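Local coordinates for transcriptional regulator (Streptococcus thermophilus LMD-9, PDB 5JUF), which probably activates transcription of competence genes as the DNA-binding, peptide-sensing receptor of the ComRS cell-to-cell communication system, captured here in its apo form, at residues Ile196-Asp200 against Ala235-Ser240; Phe207-Met211 against Tyr245-Val249. Residues are numbered along the deposited sequence.

Both interactions lie in the helical repeats of the tetratricopeptide region, their centres about 12 Å apart. Interaction 1 sets the loop before helix 200-219 against helix 226-240. Interaction 2 joins helix 200-219 to helix 246-260, two helices along in the chain. Helix 226-240 lies between them in sequence and touches both sides of interaction 2. I237 CD1 is 3.7 Å from F207 CE1 and 3.6 Å from V249 CG2, and V236 CG1 is 3.9 Å from F207 CB. V236 thus serves both contacts. Interaction 1 is at the surface, while interaction 2 is partly buried, with a sulfate, probably from the crystallisation liquor, about 4 Å from the Y245 side chain.

Interaction 1. Residues Ile196-Asp200 against Ala235-Ser240; sequences IWTDD and AVIEKS
The segment I196-D200 is an irregular loop, extended at I196 and W197, that runs into a helix. T198 turns at phi/psi -104/24, and D200 is already helical. The segment A235-S240 is helical, on helix 226-240, with K239 N hydrogen-bonded to A235 O at 2.9 Å and S240 N to V236 O at 3.0 Å. The CA register pairs I196 with V236 at 6.6 Å, T198 with K239 at 6.8 Å and D200 with S240 at 5.6 Å.

I196 points toward the helix in the mt rotamer. I196 CD1 lies 3.7 Å from A235 CB and 3.7 Å from V236 CG2, while I196 CG2 is 3.6 Å from K239 CG. K239 takes m at chi1, chi2 and chi3, then t at chi4. The K239 chain reaches across the loop, with K239 CE 3.3 Å from W197 O and K239 NZ 3.8 Å from T198 CG2. W197 turns its CA-to-CB bond away. S240 and D200 are both m at chi1, and S240 OG donates a hydrogen bond of 2.8 Å to D200 OD1. This polar bond lies at the opposite end of the contact from the apolar group around I196.

D199, with chi1 t, is the N-cap of helix 200-219. Its OD1 accepts from Y202 N. The contact thus ties the N-terminal entry of one helix to the C-terminal part of the next, as neighbouring antiparallel helices of a TPR-type repeat allow. N203 of helix 200-219 is hydrogen-bonded to both W197 O and S240 OG, and V236 also packs on F207 of that helix.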
loop_
_atom_site.group_PDB
_atom_site.type_symbol
_atom_site.label_atom_id
_atom_site.label_comp_id
_atom_site.label_asym_id
_atom_site.label_seq_id
_atom_site.Cartn_x
_atom_site.Cartn_y
_atom_site.Cartn_z
ATOM N N ILE A 196 -10.895 10.423 5.286
ATOM C CA ILE A 196 -10.461 9.772 6.515
ATOM C C ILE A 196 -11.714 9.411 7.295
ATOM O O ILE A 196 -12.447 10.297 7.733
ATOM C CB ILE A 196 -9.548 10.689 7.334
ATOM C CG1 ILE A 196 -8.375 11.169 6.478
ATOM C CG2 ILE A 196 -9.045 9.967 8.578
ATOM C CD1 ILE A 196 -7.640 12.378 7.091
ATOM N N TRP A 197 -11.989 8.120 7.450
ATOM C CA TRP A 197 -13.142 7.650 8.205
ATOM C C TRP A 197 -12.650 6.967 9.481
ATOM O O TRP A 197 -11.586 7.335 10.011
ATOM C CB TRP A 197 -13.993 6.750 7.314
ATOM C CG TRP A 197 -15.066 7.484 6.588
ATOM C CD1 TRP A 197 -14.903 8.382 5.569
ATOM C CD2 TRP A 197 -16.479 7.388 6.817
ATOM N NE1 TRP A 197 -16.127 8.853 5.154
ATOM C CE2 TRP A 197 -17.110 8.259 5.903
ATOM C CE3 TRP A 197 -17.271 6.649 7.705
ATOM C CZ2 TRP A 197 -18.499 8.413 5.853
ATOM C CZ3 TRP A 197 -18.650 6.804 7.653
ATOM C CH2 TRP A 197 -19.248 7.678 6.735
ATOM N N THR A 198 -13.395 5.968 9.955
ATOM C CA THR A 198 -13.088 5.277 11.201
ATOM C C THR A 198 -12.461 3.907 10.972
ATOM O O THR A 198 -12.568 3.031 11.838
ATOM C CB THR A 198 -14.356 5.131 12.044
ATOM O OG1 THR A 198 -15.365 4.480 11.260
ATOM C CG2 THR A 198 -14.861 6.492 12.475
ATOM N N ASP A 199 -11.829 3.699 9.819
ATOM C CA ASP A 199 -11.175 2.434 9.505
ATOM C C ASP A 199 -9.707 2.598 9.881
ATOM O O ASP A 199 -8.931 3.198 9.138
ATOM C CB ASP A 199 -11.377 2.082 8.032
ATOM C CG ASP A 199 -10.762 0.736 7.641
ATOM O OD1 ASP A 199 -9.998 0.152 8.435
ATOM O OD2 ASP A 199 -11.035 0.270 6.516
ATOM N N ASP A 200 -9.328 2.075 11.055
ATOM C CA ASP A 200 -7.959 2.240 11.540
ATOM C C ASP A 200 -6.947 1.560 10.631
ATOM O O ASP A 200 -5.813 2.031 10.514
ATOM C CB ASP A 200 -7.815 1.669 12.949
ATOM C CG ASP A 200 -8.560 2.477 13.988
ATOM O OD1 ASP A 200 -8.855 3.664 13.741
ATOM O OD2 ASP A 200 -8.846 1.913 15.058
ATOM N N ALA A 235 -4.470 14.881 10.753
ATOM C CA ALA A 235 -5.879 14.507 10.802
ATOM C C ALA A 235 -6.049 12.996 10.945
ATOM O O ALA A 235 -6.916 12.534 11.695
ATOM C CB ALA A 235 -6.597 15.008 9.546
ATOM N N VAL A 236 -5.244 12.212 10.223
ATOM C CA VAL A 236 -5.244 10.763 10.410
ATOM C C VAL A 236 -4.885 10.413 11.848
ATOM O O VAL A 236 -5.529 9.562 12.475
ATOM C CB VAL A 236 -4.285 10.079 9.413
ATOM C CG1 VAL A 236 -4.139 8.602 9.744
ATOM C CG2 VAL A 236 -4.787 10.235 7.981
ATOM N N ILE A 237 -3.833 11.039 12.388
ATOM C CA ILE A 237 -3.446 10.754 13.769
ATOM C C ILE A 237 -4.614 10.998 14.707
ATOM O O ILE A 237 -4.857 10.216 15.635
ATOM C CB ILE A 237 -2.213 11.587 14.181
ATOM C CG1 ILE A 237 -0.955 11.026 13.511
ATOM C CG2 ILE A 237 -2.068 11.631 15.718
ATOM C CD1 ILE A 237 0.235 11.930 13.661
ATOM N N GLU A 238 -5.363 12.083 14.481
ATOM C CA GLU A 238 -6.477 12.393 15.371
ATOM C C GLU A 238 -7.620 11.396 15.193
ATOM O O GLU A 238 -8.237 10.973 16.177
ATOM C CB GLU A 238 -6.963 13.829 15.129
ATOM C CG GLU A 238 -8.082 14.287 16.053
ATOM C CD GLU A 238 -7.597 14.583 17.465
ATOM O OE1 GLU A 238 -6.366 14.615 17.685
ATOM O OE2 GLU A 238 -8.450 14.787 18.355
ATOM N N LYS A 239 -7.919 11.006 13.954
ATOM C CA LYS A 239 -9.058 10.118 13.733
ATOM C C LYS A 239 -8.811 8.734 14.322
ATOM O O LYS A 239 -9.720 8.133 14.904
ATOM C CB LYS A 239 -9.377 10.009 12.246
ATOM C CG LYS A 239 -10.254 11.130 11.712
ATOM C CD LYS A 239 -11.639 11.127 12.359
ATOM C CE LYS A 239 -12.474 9.933 11.911
ATOM N NZ LYS A 239 -13.944 10.179 12.129
ATOM N N SER A 240 -7.590 8.219 14.196
ATOM C CA SER A 240 -7.264 6.876 14.663
ATOM C C SER A 240 -6.430 6.869 15.942
ATOM O O SER A 240 -5.947 5.804 16.341
ATOM C CB SER A 240 -6.539 6.099 13.557
ATOM O OG SER A 240 -7.440 5.804 12.502
#

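Interaction 2. Residues Phe207-Met211 against Tyr245-Val249; sequences FNDLM and YKPSV
F207 lays its ring beside that of Y245, nearly parallel but slid so far that the two barely overlap. The centroids are 5.3 Å apart and the planes meet at 16°. Both segments are mainly helical. F207-M211 is a regular helical turn, with M211 N hydrogen-bonded to F207 O at 3.0 Å. Y245 sits in a 3-10 turn that leads into the helix of P247-V249. The CA register is wide, at 9.2 Å for F207 with Y245 and 8.3 Å for M211 with V249, so side chains fill the gap.

F207 is t, with chi2 86°, and points toward the other segment. F207 CZ is 3.5 Å from Y245 CB. V249 CG2 and S248 OG both lie at the ring edge of F207, with F207 CE1 3.9 Å from V249 CG2. M211 starts out sideways, but its mmm rotamer brings its end nearer: M211 CE is 4.1 Å from S248 OG and M211 SD 4.5 Å from V249 CG2. S248, p at chi1, turns OG back to donate a 2.7 Å hydrogen bond to Y245 O, which also takes a weak 3.3 Å bond from S248 N. No direct hydrogen bond crosses the contact. One water bridges instead, 3.2 Å from N208 ND2, whose bond it accepts, and 3.1 Å from Y245 OH.

This is mixed apolar and aromatic packing between helices two apart in a TPR-type array. Helix 226-240 joins it through V236 and I237 on F207 and through L234 and I237 on V249. Beyond the contact, P247 packs on A274 and F277 of helix 264-280.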
loop_
_atom_site.group_PDB
_atom_site.type_symbol
_atom_site.label_atom_id
_atom_site.label_comp_id
_atom_site.label_asym_id
_atom_site.label_seq_id
_atom_site.Cartn_x
_atom_site.Cartn_y
_atom_site.Cartn_z
ATOM N N PHE A 207 -1.565 6.778 6.461
ATOM C CA PHE A 207 -0.555 7.558 7.180
ATOM C C PHE A 207 0.846 7.232 6.682
ATOM O O PHE A 207 1.667 8.130 6.444
ATOM C CB PHE A 207 -0.636 7.306 8.689
ATOM C CG PHE A 207 0.394 8.080 9.476
ATOM C CD1 PHE A 207 0.132 9.383 9.879
ATOM C CD2 PHE A 207 1.625 7.515 9.787
ATOM C CE1 PHE A 207 1.073 10.114 10.596
ATOM C CE2 PHE A 207 2.587 8.248 10.494
ATOM C CZ PHE A 207 2.307 9.550 10.886
ATOM N N ASN A 208 1.142 5.948 6.535
ATOM C CA ASN A 208 2.468 5.562 6.077
ATOM C C ASN A 208 2.733 6.057 4.655
ATOM O O ASN A 208 3.862 6.442 4.330
ATOM C CB ASN A 208 2.624 4.044 6.201
ATOM C CG ASN A 208 2.732 3.601 7.662
ATOM O OD1 ASN A 208 3.156 4.379 8.515
ATOM N ND2 ASN A 208 2.345 2.368 7.952
ATOM N N ASP A 209 1.709 6.078 3.804
ATOM C CA ASP A 209 1.884 6.662 2.479
ATOM C C ASP A 209 2.174 8.159 2.564
ATOM O O ASP A 209 2.993 8.680 1.801
ATOM C CB ASP A 209 0.646 6.410 1.620
ATOM C CG ASP A 209 0.637 5.024 0.990
ATOM O OD1 ASP A 209 1.608 4.272 1.177
ATOM O OD2 ASP A 209 -0.343 4.694 0.289
ATOM N N LEU A 210 1.510 8.876 3.484
ATOM C CA LEU A 210 1.794 10.304 3.629
ATOM C C LEU A 210 3.235 10.534 4.079
ATOM O O LEU A 210 3.895 11.469 3.613
ATOM C CB LEU A 210 0.802 10.964 4.604
ATOM C CG LEU A 210 -0.674 10.986 4.142
ATOM C CD1 LEU A 210 -1.629 11.309 5.285
ATOM C CD2 LEU A 210 -0.879 11.964 3.004
ATOM N N MET A 211 3.740 9.693 4.986
ATOM C CA MET A 211 5.126 9.828 5.438
ATOM C C MET A 211 6.098 9.545 4.303
ATOM O O MET A 211 7.140 10.201 4.188
ATOM C CB MET A 211 5.415 8.872 6.605
ATOM C CG MET A 211 4.647 9.127 7.887
ATOM S SD MET A 211 4.934 10.743 8.624
ATOM C CE MET A 211 6.727 10.820 8.560
ATOM N N TYR A 245 2.944 8.399 16.628
ATOM C CA TYR A 245 3.462 8.891 15.355
ATOM C C TYR A 245 3.439 10.406 15.262
ATOM O O TYR A 245 3.967 10.963 14.295
ATOM C CB TYR A 245 2.660 8.304 14.190
ATOM C CG TYR A 245 2.839 6.805 14.037
ATOM C CD1 TYR A 245 3.911 6.149 14.643
ATOM C CD2 TYR A 245 1.936 6.043 13.297
ATOM C CE1 TYR A 245 4.083 4.781 14.520
ATOM C CE2 TYR A 245 2.100 4.671 13.166
ATOM C CZ TYR A 245 3.176 4.046 13.783
ATOM O OH TYR A 245 3.357 2.684 13.660
ATOM N N LYS A 246 2.837 11.080 16.234
ATOM C CA LYS A 246 2.752 12.532 16.150
ATOM C C LYS A 246 4.110 13.212 16.214
ATOM O O LYS A 246 4.308 14.184 15.462
ATOM C CB LYS A 246 1.820 13.069 17.241
ATOM C CG LYS A 246 1.336 14.488 16.999
ATOM C CD LYS A 246 0.082 14.787 17.824
ATOM C CE LYS A 246 -0.577 16.104 17.405
ATOM N NZ LYS A 246 -1.442 16.648 18.519
ATOM N N PRO A 247 5.065 12.802 17.067
ATOM C CA PRO A 247 6.369 13.483 17.032
ATOM C C PRO A 247 6.995 13.478 15.649
ATOM O O PRO A 247 7.580 14.493 15.258
ATOM C CB PRO A 247 7.204 12.703 18.065
ATOM C CG PRO A 247 6.199 12.204 19.059
ATOM C CD PRO A 247 5.004 11.819 18.176
ATOM N N SER A 248 6.846 12.389 14.876
ATOM C CA SER A 248 7.449 12.342 13.544
ATOM C C SER A 248 6.839 13.390 12.622
ATOM O O SER A 248 7.519 13.891 11.722
ATOM C CB SER A 248 7.322 10.935 12.933
ATOM O OG SER A 248 5.983 10.626 12.550
ATOM N N VAL A 249 5.582 13.764 12.854
ATOM C CA VAL A 249 4.957 14.797 12.038
ATOM C C VAL A 249 5.477 16.173 12.418
ATOM O O VAL A 249 5.715 17.014 11.547
ATOM C CB VAL A 249 3.428 14.708 12.152
ATOM C CG1 VAL A 249 2.759 15.776 11.275
ATOM C CG2 VAL A 249 2.959 13.310 11.743
HETATM O O HOH W 1 2.550 1.338 10.932
#